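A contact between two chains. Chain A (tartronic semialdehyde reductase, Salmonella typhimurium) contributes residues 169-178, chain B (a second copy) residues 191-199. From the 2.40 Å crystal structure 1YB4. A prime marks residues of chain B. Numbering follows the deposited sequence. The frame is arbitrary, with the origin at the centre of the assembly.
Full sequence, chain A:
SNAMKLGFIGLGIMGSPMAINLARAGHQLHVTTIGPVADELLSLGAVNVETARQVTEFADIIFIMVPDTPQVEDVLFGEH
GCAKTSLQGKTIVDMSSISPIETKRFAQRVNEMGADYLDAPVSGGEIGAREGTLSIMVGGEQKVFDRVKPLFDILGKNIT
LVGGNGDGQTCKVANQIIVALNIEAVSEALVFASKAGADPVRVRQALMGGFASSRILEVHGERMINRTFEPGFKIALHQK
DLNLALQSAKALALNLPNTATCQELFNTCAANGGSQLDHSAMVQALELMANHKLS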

# COMPACT_ATOMS: atom_id res chain seq x y z
N GLN A 169 2.17 12.12 -24.24
CA GLN A 169 2.67 11.01 -23.45
C GLN A 169 2.07 11.07 -22.05
O GLN A 169 1.63 10.06 -21.50
N THR A 170 2.05 12.26 -21.48
CA THR A 170 1.52 12.40 -20.15
C THR A 170 0.07 11.95 -20.11
O THR A 170 -0.39 11.38 -19.10
N CYS A 171 -0.65 12.17 -21.21
CA CYS A 171 -2.06 11.80 -21.27
C CYS A 171 -2.21 10.28 -21.31
O CYS A 171 -3.10 9.71 -20.67
N LYS A 172 -1.35 9.62 -22.07
CA LYS A 172 -1.40 8.17 -22.15
C LYS A 172 -1.12 7.55 -20.78
O LYS A 172 -1.84 6.66 -20.34
N VAL A 173 -0.07 8.02 -20.09
CA VAL A 173 0.28 7.45 -18.79
C VAL A 173 -0.89 7.57 -17.83
O VAL A 173 -1.20 6.62 -17.11
N ALA A 174 -1.53 8.74 -17.84
CA ALA A 174 -2.68 9.01 -16.98
C ALA A 174 -3.80 8.01 -17.27
O ALA A 174 -4.48 7.54 -16.35
N ASN A 175 -3.98 7.69 -18.54
CA ASN A 175 -4.99 6.74 -18.98
C ASN A 175 -4.69 5.36 -18.36
O ASN A 175 -5.55 4.74 -17.72
N GLN A 176 -3.45 4.91 -18.52
CA GLN A 176 -3.04 3.61 -18.00
C GLN A 176 -3.10 3.47 -16.49
O GLN A 176 -3.35 2.38 -15.98
N ILE A 177 -2.90 4.57 -15.77
CA ILE A 177 -2.99 4.51 -14.31
C ILE A 177 -4.44 4.23 -13.90
O ILE A 177 -4.70 3.34 -13.10
N ILE A 178 -5.37 4.99 -14.45
CA ILE A 178 -6.78 4.84 -14.12
C ILE A 178 -7.33 3.50 -14.57
O ILE A 178 -8.12 2.91 -13.86
N VAL B 191 -3.05 14.52 -10.57
CA VAL B 191 -1.95 15.20 -9.89
C VAL B 191 -0.63 14.91 -10.60
O VAL B 191 0.27 15.75 -10.63
N PHE B 192 -0.52 13.71 -11.17
CA PHE B 192 0.69 13.32 -11.89
C PHE B 192 0.74 14.10 -13.18
O PHE B 192 1.79 14.61 -13.57
N ALA B 193 -0.41 14.15 -13.86
CA ALA B 193 -0.53 14.86 -15.13
C ALA B 193 -0.19 16.32 -14.93
O ALA B 193 0.54 16.91 -15.72
N SER B 194 -0.72 16.90 -13.85
CA SER B 194 -0.48 18.30 -13.55
C SER B 194 1.00 18.61 -13.28
O SER B 194 1.54 19.58 -13.82
N LYS B 195 1.64 17.79 -12.45
CA LYS B 195 3.05 18.02 -12.15
C LYS B 195 3.93 17.64 -13.35
O LYS B 195 5.12 17.97 -13.40
N ALA B 196 3.35 16.94 -14.32
CA ALA B 196 4.08 16.55 -15.52
C ALA B 196 4.04 17.74 -16.48
O ALA B 196 4.81 17.80 -17.44
N GLY B 197 3.14 18.67 -16.21
CA GLY B 197 3.02 19.87 -17.04
C GLY B 197 1.77 19.96 -17.89
O GLY B 197 1.48 21.01 -18.48
N ALA B 198 1.03 18.86 -17.97
CA ALA B 198 -0.20 18.77 -18.75
C ALA B 198 -1.35 19.54 -18.09
O ALA B 198 -1.30 19.85 -16.90
N ASP B 199 -2.39 19.86 -18.85
CA ASP B 199 -3.53 20.58 -18.31
C ASP B 199 -4.66 19.64 -17.90
O ASP B 199 -5.30 18.99 -18.74

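The two stretches meet in a small, almost wholly apolar contact between nearly antiparallel helices of two copies of the protein, with no hydrogen bond crossing between them. The axes run at 165° and come within 9.5 Å, and the backbones are nearest where the CA atoms of Thr170 and Ala193′ lie 6.0 Å apart. Thr170 packs there against three alanines of chain B, Ala193′, Ala196′ and Ala198′. Its side chain points toward chain B in the m rotamer, which sets CG2 3.6 Å from CA of Ala193′ and 3.7 Å from CB of Ala198′, while OG1 lies 3.6 Å from CB of Ala196′. The hydroxyl thus faces a methyl group here and finds its hydrogen bond elsewhere in the structure.

Phe192′ is the larger counterpart from chain B. With chi1 at 151° (t) and chi2 at 82°, its ring reaches toward the chain A helix and meets Val173 and Ile177, one turn apart. CZ touches CG1 of Val173 (chi1 t) at 3.5 Å, and CD2 lies 4.5 Å from CD1 of Ile177 (m, t), a looser contact. At the ring edge, CE2 approaches the carbonyl O of Thr170 at 3.7 Å; that oxygen already accepts the helical hydrogen bond from N of Ala174, 3.1 Å away.

Gly197′ is the first residue to leave helical phi/psi, in a Schellman motif, and its positive phi would jam a CB against the preceding carbonyl O. The turn is held partly by a weak bond from N of Ala198′ to O of Ala193′ (3.0 Å), and the CB of Ala198′ points back toward chain A. Cys171 and Lys172 point away from the contact, as does Ser194′ on the other side.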

# COMPACT_ATOMS: atom_id res chain seq x y z
CB GLN A 169 4.19 11.09 -23.37
CG GLN A 169 4.91 10.96 -24.72
CD GLN A 169 4.57 9.67 -25.44
OE1 GLN A 169 3.93 8.78 -24.87
NE2 GLN A 169 5.00 9.55 -26.69
CB THR A 170 1.63 13.83 -19.66
OG1 THR A 170 3.01 14.18 -19.53
CG2 THR A 170 0.90 13.99 -18.31
CB CYS A 171 -2.71 12.43 -22.50
SG CYS A 171 -4.51 12.32 -22.50
CB LYS A 172 -0.39 7.65 -23.18
CG LYS A 172 -0.29 6.13 -23.28
CD LYS A 172 -1.61 5.51 -23.71
CE LYS A 172 -1.50 4.00 -23.81
NZ LYS A 172 -0.34 3.60 -24.67
CB VAL A 173 1.50 8.15 -18.16
CG1 VAL A 173 1.72 7.64 -16.74
CG2 VAL A 173 2.73 7.85 -18.98
CB ALA A 174 -3.17 10.44 -17.18
CB ASN A 175 -4.99 6.65 -20.52
CG ASN A 175 -6.15 5.80 -21.08
OD1 ASN A 175 -6.06 4.57 -21.18
ND2 ASN A 175 -7.25 6.47 -21.43
CB GLN A 176 -1.66 3.26 -18.53
CG GLN A 176 -1.64 3.13 -20.05
CD GLN A 176 -2.77 2.24 -20.56
OE1 GLN A 176 -3.84 2.72 -20.96
NE2 GLN A 176 -2.54 0.95 -20.54
CB ILE A 177 -2.56 5.84 -13.64
CG1 ILE A 177 -1.05 6.01 -13.69
CG2 ILE A 177 -3.03 5.87 -12.21
CD1 ILE A 177 -0.59 7.37 -13.20
CB ILE A 178 -7.61 5.99 -14.73
CG1 ILE A 178 -7.37 7.26 -13.91
CG2 ILE A 178 -9.09 5.60 -14.81
CD1 ILE A 178 -8.19 8.47 -14.32
CB VAL B 191 -1.86 14.78 -8.41
CG1 VAL B 191 -0.65 15.44 -7.75
CG2 VAL B 191 -3.13 15.19 -7.70
CB PHE B 192 0.64 11.83 -12.25
CG PHE B 192 1.40 11.47 -13.50
CD1 PHE B 192 2.77 11.28 -13.48
CD2 PHE B 192 0.73 11.34 -14.72
CE1 PHE B 192 3.46 10.97 -14.66
CE2 PHE B 192 1.42 11.04 -15.89
CZ PHE B 192 2.78 10.85 -15.86
CB ALA B 193 -1.96 14.73 -15.68
CB SER B 194 -1.31 18.70 -12.35
OG SER B 194 -1.07 20.05 -12.02
CB LYS B 195 3.47 17.23 -10.90
CG LYS B 195 4.77 17.70 -10.29
CD LYS B 195 4.98 17.13 -8.91
CE LYS B 195 6.25 17.65 -8.26
NZ LYS B 195 6.55 16.92 -6.98
CB ALA B 196 3.44 15.32 -16.16
CB ALA B 198 -0.58 17.31 -18.92
CB ASP B 199 -4.02 21.62 -19.32
CG ASP B 199 -5.45 22.07 -19.08
OD1 ASP B 199 -5.87 22.16 -17.90
OD2 ASP B 199 -6.15 22.35 -20.08